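THUMP domain-containing protein (Pyrococcus horikoshii, PDB 1VBK) is of unknown function but, as a ThiI-like protein with a THUMP domain, probably binds RNA and ATP, consistent with a role in thiamine biosynthesis or tRNA modification. Local coordinates at residues Glu38-Glu43 with Thr55-Glu60; Met1-Val6 with Arg50-Thr55; Arg31-Thr36 with Ala62-Arg67. All blocks are in the same frame, centred on the assembly; numbering follows the deposited sequence.

Interaction 1: Glu38-Glu43 with Thr55-Glu60; sequences EVPYKE and TNSPKE
An ST turn at Thr55, between a strand and the helix that follows it, is the centre of this contact with the extended loop 38-43. OG1 of Thr55 stands anti to its own backbone N (chi1 173°), and there it works both ways. It donates to Pro40 O at 2.6 Å, arriving 28° above the carbonyl plane, and it accepts the N-H of Ser57, N to OG1 2.9 Å, along a nearly straight N-H...O path of 163°. One hydroxyl thus ties the loop to the turn and holds the turn's shape. Beside the bond the two backbones run close, Thr55 CB lying 3.7 Å from Tyr41 CA. An alanine in place of Thr55 would lose both bonds of the hydroxyl and would probably loosen the turn as well as its hold on the loop. Val39 slides past Glu60 in the opposite direction, its CG2 coming to 3.4 Å from Glu60 OE2, while its CG1 faces Ser57. Pro40 touches through CD, 3.9 Å from Ser57 OG. At the exposed end Lys42 and Asn56 cross obliquely, with Lys42 CE 3.4 Å from Asn56 ND2. Ser57 occupies the N-cap position of helix 58-65, although its side chain makes no capping bond. Glu38, with positive phi, is the C-prime residue of the Schellman motif that ends helix 19-36. The loop leaves one helix and packs along the other, with Val39 on Leu34, Ala61 and Val64, and the Tyr41 ring lying on helix 19-36, before it enters strand 43-47.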
# COMPACT_ATOMS: atom_id res chain seq x y z
N GLU A 38 20.38 11.09 -19.92
CA GLU A 38 20.89 12.37 -20.38
C GLU A 38 20.44 12.75 -21.79
O GLU A 38 21.24 13.21 -22.61
CB GLU A 38 22.43 12.41 -20.30
CG GLU A 38 22.98 12.18 -18.91
CD GLU A 38 24.41 12.65 -18.74
OE1 GLU A 38 25.20 12.58 -19.70
OE2 GLU A 38 24.75 13.09 -17.62
N VAL A 39 19.16 12.55 -22.07
CA VAL A 39 18.60 12.92 -23.36
C VAL A 39 17.95 14.29 -23.17
O VAL A 39 17.03 14.44 -22.37
CB VAL A 39 17.52 11.92 -23.84
CG1 VAL A 39 16.97 12.37 -25.19
CG2 VAL A 39 18.11 10.52 -23.96
N PRO A 40 18.43 15.30 -23.90
CA PRO A 40 17.88 16.65 -23.79
C PRO A 40 16.44 16.72 -24.31
O PRO A 40 16.07 15.99 -25.23
CB PRO A 40 18.82 17.49 -24.66
CG PRO A 40 20.08 16.66 -24.74
CD PRO A 40 19.54 15.27 -24.86
N TYR A 41 15.63 17.59 -23.71
CA TYR A 41 14.25 17.78 -24.12
C TYR A 41 13.79 19.13 -23.57
O TYR A 41 14.26 19.57 -22.52
CB TYR A 41 13.35 16.66 -23.58
CG TYR A 41 13.11 16.68 -22.10
CD1 TYR A 41 12.07 17.43 -21.55
CD2 TYR A 41 13.93 15.97 -21.23
CE1 TYR A 41 11.84 17.45 -20.19
CE2 TYR A 41 13.71 15.98 -19.86
CZ TYR A 41 12.67 16.72 -19.35
OH TYR A 41 12.44 16.74 -17.99
N LYS A 42 12.90 19.79 -24.30
CA LYS A 42 12.40 21.10 -23.92
C LYS A 42 11.15 21.03 -23.04
O LYS A 42 11.06 21.74 -22.04
CB LYS A 42 12.07 21.92 -25.17
CG LYS A 42 13.23 22.14 -26.12
CD LYS A 42 12.72 22.69 -27.45
CE LYS A 42 13.86 23.03 -28.40
NZ LYS A 42 14.68 24.17 -27.91
N GLU A 43 10.20 20.19 -23.44
CA GLU A 43 8.95 20.04 -22.69
C GLU A 43 8.36 18.65 -22.82
O GLU A 43 8.65 17.92 -23.77
CB GLU A 43 7.87 20.99 -23.22
CG GLU A 43 8.16 22.45 -23.22
CD GLU A 43 6.95 23.22 -23.73
OE1 GLU A 43 5.91 23.21 -23.03
OE2 GLU A 43 7.03 23.81 -24.83
N THR A 55 11.67 17.84 -28.22
CA THR A 55 13.11 17.63 -28.11
C THR A 55 13.83 17.63 -29.45
O THR A 55 13.27 17.21 -30.47
CB THR A 55 13.42 16.29 -27.43
OG1 THR A 55 14.83 16.04 -27.49
CG2 THR A 55 12.68 15.14 -28.14
N ASN A 56 15.07 18.10 -29.45
CA ASN A 56 15.86 18.13 -30.68
C ASN A 56 16.65 16.84 -30.84
O ASN A 56 17.45 16.71 -31.76
CB ASN A 56 16.80 19.34 -30.69
CG ASN A 56 16.06 20.66 -30.88
OD1 ASN A 56 15.17 20.76 -31.73
ND2 ASN A 56 16.42 21.66 -30.09
N SER A 57 16.42 15.89 -29.94
CA SER A 57 17.06 14.57 -29.99
C SER A 57 15.93 13.54 -29.96
O SER A 57 15.91 12.64 -29.12
CB SER A 57 17.97 14.36 -28.77
OG SER A 57 18.99 15.34 -28.71
N PRO A 58 14.97 13.64 -30.90
CA PRO A 58 13.83 12.72 -30.98
C PRO A 58 14.14 11.24 -31.17
O PRO A 58 13.52 10.38 -30.54
CB PRO A 58 13.00 13.30 -32.12
CG PRO A 58 14.04 13.83 -33.04
CD PRO A 58 15.01 14.52 -32.09
N LYS A 59 15.10 10.94 -32.04
CA LYS A 59 15.46 9.55 -32.29
C LYS A 59 16.03 8.93 -31.00
O LYS A 59 15.69 7.80 -30.63
CB LYS A 59 16.49 9.48 -33.42
CG LYS A 59 16.44 8.23 -34.27
CD LYS A 59 16.87 6.99 -33.50
CE LYS A 59 16.94 5.78 -34.43
NZ LYS A 59 17.46 4.56 -33.74
N GLU A 60 16.89 9.68 -30.32
CA GLU A 60 17.50 9.20 -29.09
C GLU A 60 16.46 9.04 -27.98
O GLU A 60 16.50 8.08 -27.21
CB GLU A 60 18.59 10.16 -28.62
CG GLU A 60 19.49 9.58 -27.55
CD GLU A 60 20.60 10.54 -27.15
OE1 GLU A 60 21.13 11.24 -28.03
OE2 GLU A 60 20.93 10.58 -25.94

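Interaction 2: Met1-Val6 with Arg50-Thr55; sequences MNVVIV and RIIVKT
Ile52 turns its outer arm at chi2 (-66°), so that CD1 swings across to 4.0 Å from CG1 of Ile5, a side chain lying alongside and pointing the same way. Arg50 also bends at its second torsion (-79°) and crosses Ile5 obliquely, its CD 3.7 Å from Ile5 CG2; the methyl meets the edge of the guanidinium group, while NE goes on to a salt bridge with Glu155. Farther along the same face, Val3 CB touches Ile52 CG2, and Val3 CG1 lies beside CG of the extended Lys54, whose NZ reaches Glu43. On the other face Val4, Val6 and Val53 each hold CG1 anti to the backbone N, and the branched carbons meet across the strands: Val6 CB is 3.8 Å from Ile51 CB, and Val4 CB is 4.1 Å from Val53 CB. Strands 3-8 and 50-54 are the two central strands of the ferredoxin-like beta-alpha-beta-beta-alpha-beta fold, antiparallel at 162° between the short segments, with 71-81 beyond the first and 43-47 beyond the second. Val4-Val53 and Val6-Ile51 are the hydrogen-bonded pairs, each with two reciprocal bonds. The shortest runs from Val6 N to Ile51 O at 2.8 Å, nearly along the C=O axis, whereas Val4 N lies in the plane of the Val53 carbonyl, 2.9 Å from Val53 O. Past Lys54 the pairing continues with Thr55 N, which reaches Asn2 O at 3.1 Å from well above the carbonyl plane. The face of Val4, Val6, Ile51 and Val53 is covered by helices 19-36 and 58-65, and on the opposite face Val3 and Ile5 pack against Tyr162 of strand 160-164.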
# COMPACT_ATOMS: atom_id res chain seq x y z
N MET A 1 13.34 16.55 -37.50
CA MET A 1 12.20 16.34 -36.55
C MET A 1 12.42 17.16 -35.28
O MET A 1 13.53 17.60 -35.00
CB MET A 1 12.08 14.86 -36.21
CG MET A 1 11.91 13.98 -37.45
SD MET A 1 11.70 12.24 -37.08
CE MET A 1 13.40 11.77 -36.72
N ASN A 2 11.35 17.35 -34.51
CA ASN A 2 11.44 18.13 -33.29
C ASN A 2 10.61 17.65 -32.10
O ASN A 2 10.59 18.31 -31.06
CB ASN A 2 11.13 19.61 -33.58
CG ASN A 2 9.87 19.80 -34.40
OD1 ASN A 2 9.07 18.87 -34.56
ND2 ASN A 2 9.67 21.00 -34.92
N VAL A 3 9.92 16.52 -32.24
CA VAL A 3 9.14 15.98 -31.12
C VAL A 3 9.07 14.46 -31.17
O VAL A 3 9.51 13.82 -32.13
CB VAL A 3 7.66 16.49 -31.09
CG1 VAL A 3 7.60 18.01 -31.21
CG2 VAL A 3 6.87 15.82 -32.21
N VAL A 4 8.51 13.88 -30.11
CA VAL A 4 8.29 12.45 -30.04
C VAL A 4 6.84 12.30 -29.59
O VAL A 4 6.44 12.88 -28.58
CB VAL A 4 9.19 11.74 -29.00
CG1 VAL A 4 8.79 10.28 -28.89
CG2 VAL A 4 10.66 11.83 -29.43
N ILE A 5 6.05 11.56 -30.37
CA ILE A 5 4.66 11.32 -30.03
C ILE A 5 4.62 10.02 -29.22
O ILE A 5 5.13 8.99 -29.67
CB ILE A 5 3.78 11.11 -31.29
CG1 ILE A 5 3.85 12.35 -32.19
CG2 ILE A 5 2.33 10.85 -30.87
CD1 ILE A 5 3.19 12.14 -33.55
N VAL A 6 4.03 10.08 -28.04
CA VAL A 6 3.92 8.90 -27.19
C VAL A 6 2.44 8.54 -27.09
O VAL A 6 1.63 9.36 -26.65
CB VAL A 6 4.48 9.18 -25.79
CG1 VAL A 6 4.27 7.97 -24.88
CG2 VAL A 6 5.97 9.52 -25.90
N ARG A 50 -2.70 12.05 -25.92
CA ARG A 50 -1.34 11.86 -26.41
C ARG A 50 -0.35 12.59 -25.52
O ARG A 50 -0.69 13.58 -24.88
CB ARG A 50 -1.19 12.43 -27.83
CG ARG A 50 -1.87 11.66 -28.93
CD ARG A 50 -1.04 10.45 -29.32
NE ARG A 50 -1.43 9.90 -30.61
CZ ARG A 50 -2.49 9.14 -30.83
NH1 ARG A 50 -3.30 8.82 -29.82
NH2 ARG A 50 -2.75 8.68 -32.04
N ILE A 51 0.88 12.09 -25.48
CA ILE A 51 1.93 12.76 -24.73
C ILE A 51 2.92 13.20 -25.80
O ILE A 51 3.27 12.44 -26.71
CB ILE A 51 2.62 11.83 -23.72
CG1 ILE A 51 1.75 11.71 -22.47
CG2 ILE A 51 4.00 12.38 -23.35
CD1 ILE A 51 2.24 10.68 -21.46
N ILE A 52 3.33 14.46 -25.72
CA ILE A 52 4.27 15.01 -26.67
C ILE A 52 5.53 15.40 -25.92
O ILE A 52 5.46 16.07 -24.89
CB ILE A 52 3.71 16.28 -27.37
CG1 ILE A 52 2.44 15.93 -28.18
CG2 ILE A 52 4.78 16.90 -28.27
CD1 ILE A 52 2.68 15.00 -29.37
N VAL A 53 6.67 14.95 -26.44
CA VAL A 53 7.96 15.29 -25.85
C VAL A 53 8.64 16.22 -26.86
O VAL A 53 9.01 15.77 -27.94
CB VAL A 53 8.86 14.05 -25.66
CG1 VAL A 53 10.21 14.48 -25.09
CG2 VAL A 53 8.20 13.06 -24.73
N LYS A 54 8.76 17.50 -26.53
CA LYS A 54 9.44 18.42 -27.44
C LYS A 54 10.93 18.26 -27.19
O LYS A 54 11.40 18.50 -26.08
CB LYS A 54 9.03 19.87 -27.18
CG LYS A 54 7.68 20.28 -27.76
CD LYS A 54 7.41 21.75 -27.46
CE LYS A 54 6.10 22.23 -28.06
NZ LYS A 54 5.77 23.61 -27.61
N THR A 55 11.67 17.84 -28.22
CA THR A 55 13.11 17.63 -28.11
C THR A 55 13.83 17.63 -29.45
O THR A 55 13.27 17.21 -30.47
CB THR A 55 13.42 16.29 -27.43
OG1 THR A 55 14.83 16.04 -27.49
CG2 THR A 55 12.68 15.14 -28.14

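Interaction 3: Arg31-Thr36 with Ala62-Arg67; sequences REALVT and ANVLVR
Where the two segments come nearest, a methyl group meets a branched side chain: Ala33 CB lies 3.8 Å from Val64 CG1. That CG1, anti to the backbone N of Val64, also sits 3.9 Å from Ala33 O, so it rests against the backbone of the first helix as well as its side chain. The small alanine lets the backbones approach to 6.9 Å between the CA atoms of Ala33 and Val64. One step toward the sheet the packing slackens, with the CD2 methyls of Leu34 and Leu65 meeting at 4.3 Å, the two side chains steeply angled to each other. These four buried residues join the two helices of the ferredoxin-like fold, 19-36 and 58-65, which lie side by side on one face of its sheet. No hydrogen bond crosses between the segments. Against this buried seam stands the solvent side of helix 19-36, with Val35 and Thr36 exposed and Arg31 and Glu32 partly so, where the polar groups bond within the helix. Arg31 NH1 makes a salt bridge of 2.8 Å to Glu32 OE2, which uses its anti lone pair and stands 22° out of the guanidinium plane. Thr36 OG1 donates to Glu32 O at 2.6 Å, from above the carbonyl plane; the same oxygen takes the helical bond from Thr36 N. Arg67 instead reaches far along the chain, its NE and NH1 bonding to Arg229 O and Tyr232 OH.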
# COMPACT_ATOMS: atom_id res chain seq x y z
N ARG A 31 10.07 11.47 -17.89
CA ARG A 31 11.06 12.47 -17.50
C ARG A 31 12.26 11.79 -16.84
O ARG A 31 13.41 12.09 -17.16
CB ARG A 31 10.45 13.47 -16.51
CG ARG A 31 11.45 14.50 -16.00
CD ARG A 31 10.85 15.37 -14.91
NE ARG A 31 10.35 14.57 -13.80
CZ ARG A 31 11.12 13.89 -12.96
NH1 ARG A 31 12.44 13.91 -13.09
NH2 ARG A 31 10.56 13.17 -11.99
N GLU A 32 11.98 10.87 -15.92
CA GLU A 32 13.04 10.14 -15.22
C GLU A 32 13.93 9.39 -16.19
O GLU A 32 15.15 9.39 -16.04
CB GLU A 32 12.43 9.16 -14.22
CG GLU A 32 11.93 9.80 -12.94
CD GLU A 32 13.07 10.29 -12.07
OE1 GLU A 32 13.93 9.45 -11.70
OE2 GLU A 32 13.12 11.50 -11.75
N ALA A 33 13.32 8.76 -17.20
CA ALA A 33 14.07 8.01 -18.20
C ALA A 33 15.01 8.89 -19.02
O ALA A 33 16.18 8.57 -19.19
CB ALA A 33 13.12 7.27 -19.12
N LEU A 34 14.48 10.00 -19.54
CA LEU A 34 15.28 10.90 -20.36
C LEU A 34 16.40 11.56 -19.55
O LEU A 34 17.53 11.69 -20.03
CB LEU A 34 14.38 11.97 -21.00
CG LEU A 34 13.34 11.42 -21.99
CD1 LEU A 34 12.46 12.55 -22.50
CD2 LEU A 34 14.05 10.76 -23.16
N VAL A 35 16.09 11.97 -18.33
CA VAL A 35 17.10 12.61 -17.48
C VAL A 35 18.20 11.61 -17.13
O VAL A 35 19.38 11.93 -17.20
CB VAL A 35 16.46 13.17 -16.18
CG1 VAL A 35 17.54 13.70 -15.25
CG2 VAL A 35 15.49 14.30 -16.54
N THR A 36 17.80 10.39 -16.77
CA THR A 36 18.76 9.35 -16.42
C THR A 36 19.70 9.04 -17.58
O THR A 36 20.90 8.87 -17.39
CB THR A 36 18.04 8.05 -16.00
OG1 THR A 36 17.24 8.30 -14.84
CG2 THR A 36 19.04 6.95 -15.68
N ALA A 62 13.19 8.55 -28.39
CA ALA A 62 12.33 7.43 -28.75
C ALA A 62 12.93 6.08 -28.37
O ALA A 62 12.22 5.20 -27.87
CB ALA A 62 12.03 7.48 -30.25
N ASN A 63 14.23 5.92 -28.60
CA ASN A 63 14.89 4.66 -28.27
C ASN A 63 14.93 4.37 -26.78
O ASN A 63 14.95 3.21 -26.38
CB ASN A 63 16.30 4.64 -28.86
CG ASN A 63 16.31 4.40 -30.35
OD1 ASN A 63 17.35 4.48 -31.01
ND2 ASN A 63 15.14 4.08 -30.91
N VAL A 64 14.94 5.42 -25.96
CA VAL A 64 14.94 5.24 -24.51
C VAL A 64 13.51 4.92 -24.06
O VAL A 64 13.29 4.00 -23.28
CB VAL A 64 15.38 6.54 -23.78
CG1 VAL A 64 15.06 6.44 -22.29
CG2 VAL A 64 16.87 6.78 -23.99
N LEU A 65 12.55 5.69 -24.57
CA LEU A 65 11.16 5.52 -24.19
C LEU A 65 10.57 4.15 -24.50
O LEU A 65 9.53 3.78 -23.96
CB LEU A 65 10.31 6.63 -24.82
CG LEU A 65 10.72 8.02 -24.32
CD1 LEU A 65 9.72 9.06 -24.78
CD2 LEU A 65 10.81 8.02 -22.79
N VAL A 66 11.23 3.40 -25.38
CA VAL A 66 10.75 2.05 -25.70
C VAL A 66 10.74 1.22 -24.41
O VAL A 66 9.96 0.28 -24.27
CB VAL A 66 11.68 1.34 -26.73
CG1 VAL A 66 11.28 -0.12 -26.87
CG2 VAL A 66 11.60 2.04 -28.07
N ARG A 67 11.61 1.57 -23.47
CA ARG A 67 11.71 0.82 -22.21
C ARG A 67 10.79 1.30 -21.09
O ARG A 67 10.91 0.83 -19.95
CB ARG A 67 13.16 0.81 -21.72
CG ARG A 67 14.13 0.13 -22.68
CD ARG A 67 15.47 -0.15 -22.01
NE ARG A 67 16.10 1.07 -21.49
CZ ARG A 67 16.75 1.95 -22.23
NH1 ARG A 67 17.28 3.03 -21.67
NH2 ARG A 67 16.89 1.76 -23.54

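How the interactions relate
All three contacts belong to one ferredoxin-like domain: interaction 2 forms the centre of its sheet, interaction 3 joins the two helices that cover one face of that sheet, and interaction 1 ties the connections at one end. Centres of interactions 1 and 2 lie about 9 Å apart, as do those of 1 and 3; those of 2 and 3 are about 12 Å apart. Thr55 is common to interactions 1 and 2, which are also linked by a probable hydrogen bond from Lys42 N to Lys54 O at 2.7 Å. Another, Val39 N to Leu34 O at 2.7 Å, joins interactions 1 and 3. Between sheet and helices the packing is apolar: Val53 CG1 meets Leu34 CD1 at 3.9 Å, and Val6 CG2 meets Leu65 CD1 at the same distance.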